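Local coordinates for glycoside Hydrolase (Bacteroides uniformis, PDB 5TA0), which probably hydrolyses agarose-type galactan chains, here an engineered variant holding neoagarooctaose in its glycan-binding site, at residues G297-A302 with S601-I606. Residues are numbered along the deposited sequence; the frame is centred on the assembly and turned at random.
With EDO (1,2-ethanediol), chain U.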
ATOM      1  N   GLY A 297      -6.148  -9.514  -3.816  1.00  7.34           N
ATOM      2  CA  GLY A 297      -6.878  -9.976  -4.986  1.00  7.74           C
ATOM      3  C   GLY A 297      -7.699  -8.899  -5.630  1.00  7.68           C
ATOM      4  O   GLY A 297      -7.310  -7.725  -5.633  1.00  7.90           O
ATOM      5  N   SER A 298      -8.840  -9.270  -6.221  1.00  7.90           N
ATOM      6  CA  SER A 298      -9.569  -8.361  -7.083  1.00  7.96           C
ATOM      7  C   SER A 298     -10.189  -7.150  -6.385  1.00  7.37           C
ATOM      8  O   SER A 298     -10.458  -6.132  -7.039  1.00  6.95           O
ATOM      9  CB  SER A 298     -10.664  -9.086  -7.885  1.00  8.39           C
ATOM     10  OG  SER A 298     -11.827  -9.389  -7.095  1.00  9.03           O
ATOM     11  N   ASN A 299     -10.491  -7.289  -5.092  1.00  7.28           N
ATOM     12  CA  ASN A 299     -11.132  -6.175  -4.354  1.00  7.50           C
ATOM     13  C   ASN A 299     -10.253  -4.906  -4.329  1.00  7.51           C
ATOM     14  O   ASN A 299     -10.694  -3.844  -4.743  1.00  7.60           O
ATOM     15  CB  ASN A 299     -11.525  -6.658  -2.953  1.00  7.76           C
ATOM     16  CG  ASN A 299     -12.143  -5.578  -2.090  1.00  7.97           C
ATOM     17  OD1 ASN A 299     -11.510  -5.079  -1.160  1.00  8.67           O
ATOM     18  ND2 ASN A 299     -13.359  -5.172  -2.412  1.00  8.37           N
ATOM     19  N   MET A 300      -9.012  -5.016  -3.870  1.00  7.62           N
ATOM     20  CA  MET A 300      -8.139  -3.832  -3.851  1.00  7.72           C
ATOM     21  C   MET A 300      -7.828  -3.309  -5.250  1.00  7.50           C
ATOM     22  O   MET A 300      -7.628  -2.110  -5.430  1.00  7.43           O
ATOM     23  CB  MET A 300      -6.863  -4.083  -3.043  1.00  8.32           C
ATOM     24  CG  MET A 300      -5.894  -5.068  -3.630  1.00  8.82           C
ATOM     25  SD  MET A 300      -4.531  -5.501  -2.534  1.00 10.16           S
ATOM     26  CE  MET A 300      -3.467  -4.079  -2.689  1.00  8.84           C
ATOM     27  N   GLU A 301      -7.860  -4.186  -6.243  1.00  7.52           N
ATOM     28  CA  GLU A 301      -7.717  -3.719  -7.619  1.00  7.64           C
ATOM     29  C   GLU A 301      -8.861  -2.754  -8.001  1.00  7.43           C
ATOM     30  O   GLU A 301      -8.662  -1.752  -8.688  1.00  7.38           O
ATOM     31  CB  GLU A 301      -7.690  -4.907  -8.594  1.00  8.29           C
ATOM     32  CG  GLU A 301      -6.464  -5.806  -8.490  1.00  8.73           C
ATOM     33  CD  GLU A 301      -5.173  -5.090  -8.823  1.00  9.39           C
ATOM     34  OE1 GLU A 301      -5.130  -4.362  -9.831  1.00  9.86           O
ATOM     35  OE2 GLU A 301      -4.216  -5.231  -8.044  1.00 10.33           O
ATOM     36  N   ALA A 302     -10.073  -3.078  -7.546  1.00  7.16           N
ATOM     37  CA  ALA A 302     -11.242  -2.238  -7.800  1.00  7.28           C
ATOM     38  C   ALA A 302     -11.148  -0.901  -7.055  1.00  7.02           C
ATOM     39  O   ALA A 302     -11.463   0.135  -7.619  1.00  7.04           O
ATOM     40  CB  ALA A 302     -12.518  -2.977  -7.434  1.00  7.50           C
ATOM     41  N   SER A 601     -21.196  -8.110  -0.303  1.00 13.86           N
ATOM     42  CA  SER A 601     -21.419  -8.121  -1.742  1.00 13.68           C
ATOM     43  C   SER A 601     -20.060  -8.320  -2.388  1.00 13.08           C
ATOM     44  O   SER A 601     -19.021  -8.261  -1.693  1.00 12.85           O
ATOM     45  CB  SER A 601     -22.014  -6.796  -2.213  1.00 14.12           C
ATOM     46  OG  SER A 601     -21.067  -5.730  -2.061  1.00 15.50           O
ATOM     47  N   PHE A 602     -20.073  -8.534  -3.692  1.00 11.73           N
ATOM     48  CA  PHE A 602     -18.848  -8.636  -4.488  1.00 11.57           C
ATOM     49  C   PHE A 602     -18.457  -7.259  -4.994  1.00 10.89           C
ATOM     50  O   PHE A 602     -19.242  -6.575  -5.599  1.00 11.00           O
ATOM     51  CB  PHE A 602     -19.047  -9.552  -5.705  1.00 11.87           C
ATOM     52  CG  PHE A 602     -17.790  -9.715  -6.518  1.00 11.67           C
ATOM     53  CD1 PHE A 602     -17.491  -8.862  -7.595  1.00 11.61           C
ATOM     54  CD2 PHE A 602     -16.879 -10.688  -6.173  1.00 11.91           C
ATOM     55  CE1 PHE A 602     -16.305  -9.021  -8.287  1.00 12.15           C
ATOM     56  CE2 PHE A 602     -15.693 -10.839  -6.859  1.00 12.56           C
ATOM     57  CZ  PHE A 602     -15.408 -10.013  -7.913  1.00 12.51           C
ATOM     58  N   PHE A 603     -17.210  -6.872  -4.748  1.00  9.70           N
ATOM     59  CA  PHE A 603     -16.606  -5.685  -5.398  1.00  9.15           C
ATOM     60  C   PHE A 603     -15.196  -6.065  -5.807  1.00  8.58           C
ATOM     61  O   PHE A 603     -14.357  -6.366  -4.959  1.00  8.23           O
ATOM     62  CB  PHE A 603     -16.606  -4.467  -4.466  1.00  9.26           C
ATOM     63  CG  PHE A 603     -16.046  -3.202  -5.090  1.00  9.07           C
ATOM     64  CD1 PHE A 603     -16.400  -2.796  -6.373  1.00  8.94           C
ATOM     65  CD2 PHE A 603     -15.181  -2.384  -4.368  1.00  8.68           C
ATOM     66  CE1 PHE A 603     -15.901  -1.628  -6.906  1.00  8.72           C
ATOM     67  CE2 PHE A 603     -14.688  -1.205  -4.897  1.00  8.82           C
ATOM     68  CZ  PHE A 603     -15.050  -0.823  -6.171  1.00  8.68           C
ATOM     69  N   GLY A 604     -14.954  -6.116  -7.113  1.00  8.35           N
ATOM     70  CA  GLY A 604     -13.650  -6.552  -7.614  1.00  8.51           C
ATOM     71  C   GLY A 604     -13.491  -6.280  -9.079  1.00  9.08           C
ATOM     72  O   GLY A 604     -14.482  -6.122  -9.811  1.00  9.20           O
ATOM     73  N   VAL A 605     -12.230  -6.248  -9.527  1.00  9.21           N
ATOM     74  CA  VAL A 605     -11.923  -6.169 -10.957  1.00  9.51           C
ATOM     75  C   VAL A 605     -11.779  -7.566 -11.556  1.00  9.52           C
ATOM     76  O   VAL A 605     -10.959  -8.366 -11.098  1.00  9.68           O
ATOM     77  CB  VAL A 605     -10.651  -5.338 -11.187  1.00  9.47           C
ATOM     78  CG1 VAL A 605     -10.151  -5.459 -12.619  1.00 10.03           C
ATOM     79  CG2 VAL A 605     -10.905  -3.900 -10.826  1.00 10.00           C
ATOM     80  N   ILE A 606     -12.582  -7.824 -12.581  1.00  9.33           N
ATOM     81  CA  ILE A 606     -12.455  -9.015 -13.404  1.00 10.70           C
ATOM     82  C   ILE A 606     -11.534  -8.658 -14.564  1.00 10.23           C
ATOM     83  O   ILE A 606     -11.848  -7.791 -15.388  1.00 10.32           O
ATOM     84  CB  ILE A 606     -13.832  -9.456 -13.971  1.00 11.97           C
ATOM     85  CG1 ILE A 606     -14.910  -9.552 -12.884  1.00 13.69           C
ATOM     86  CG2 ILE A 606     -13.702 -10.766 -14.736  1.00 12.50           C
ATOM     87  CD1 ILE A 606     -14.589 -10.439 -11.738  1.00 14.11           C
TER
HETATM   88  C1  EDO U 718     -12.494  -6.634   2.351  1.00 23.73           C
HETATM   89  O1  EDO U 718     -12.830  -5.694   1.356  1.00 19.95           O
HETATM   90  C2  EDO U 718     -12.745  -6.046   3.713  1.00 25.54           C
HETATM   91  O2  EDO U 718     -11.553  -6.240   4.430  1.00 27.56           O
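Ala302 lies over one face of the Phe603 ring where the first turn of helix 298-315, from the (alpha/beta) barrel that holds the glycan, meets edge strand 602-609 of the C-terminal beta-sandwich. The two short segments run nearly at right angles, 84°, with Gly604 where they pass closest. The tight side is apolar: Ala302 CB sits 3.6 Å from the ring centroid, near the normal but shifted toward the rim, in a CH-pi contact, while Val605 CG2 presses to 3.5 Å from Ala302 CA, closer than carbon pairs usually come. Ser298 OG lies 3.4 Å from Gly604 CA, in the place a CB on Gly604 would need. The Asn299 side, where a 1,2-ethanediol probably from the crystallisation liquor sits, is polar and has fewer close carbon contacts. Asn299 holds CG opposite its own backbone nitrogen (chi1 178°), which carries the amide toward the strand, and ND2 donates to Phe603 O at 3.0 Å. Phe603 O lies almost in the plane of the Asn299 amide, though ND2 is tilted from the carbonyl plane; Asn299 OD1 accepts from O1 of the diol. A leucine here would probably leave Phe603 O without this donor and cost the diol one of its partners. Glu301 touches Val605 through CB, but its carboxylate turns off to Arg563 and Arg360. Ser298 O is gripped from opposite faces of its carbonyl plane, by Ala302 N within the helix and by Val605 N of the strand, each at 3.1 Å.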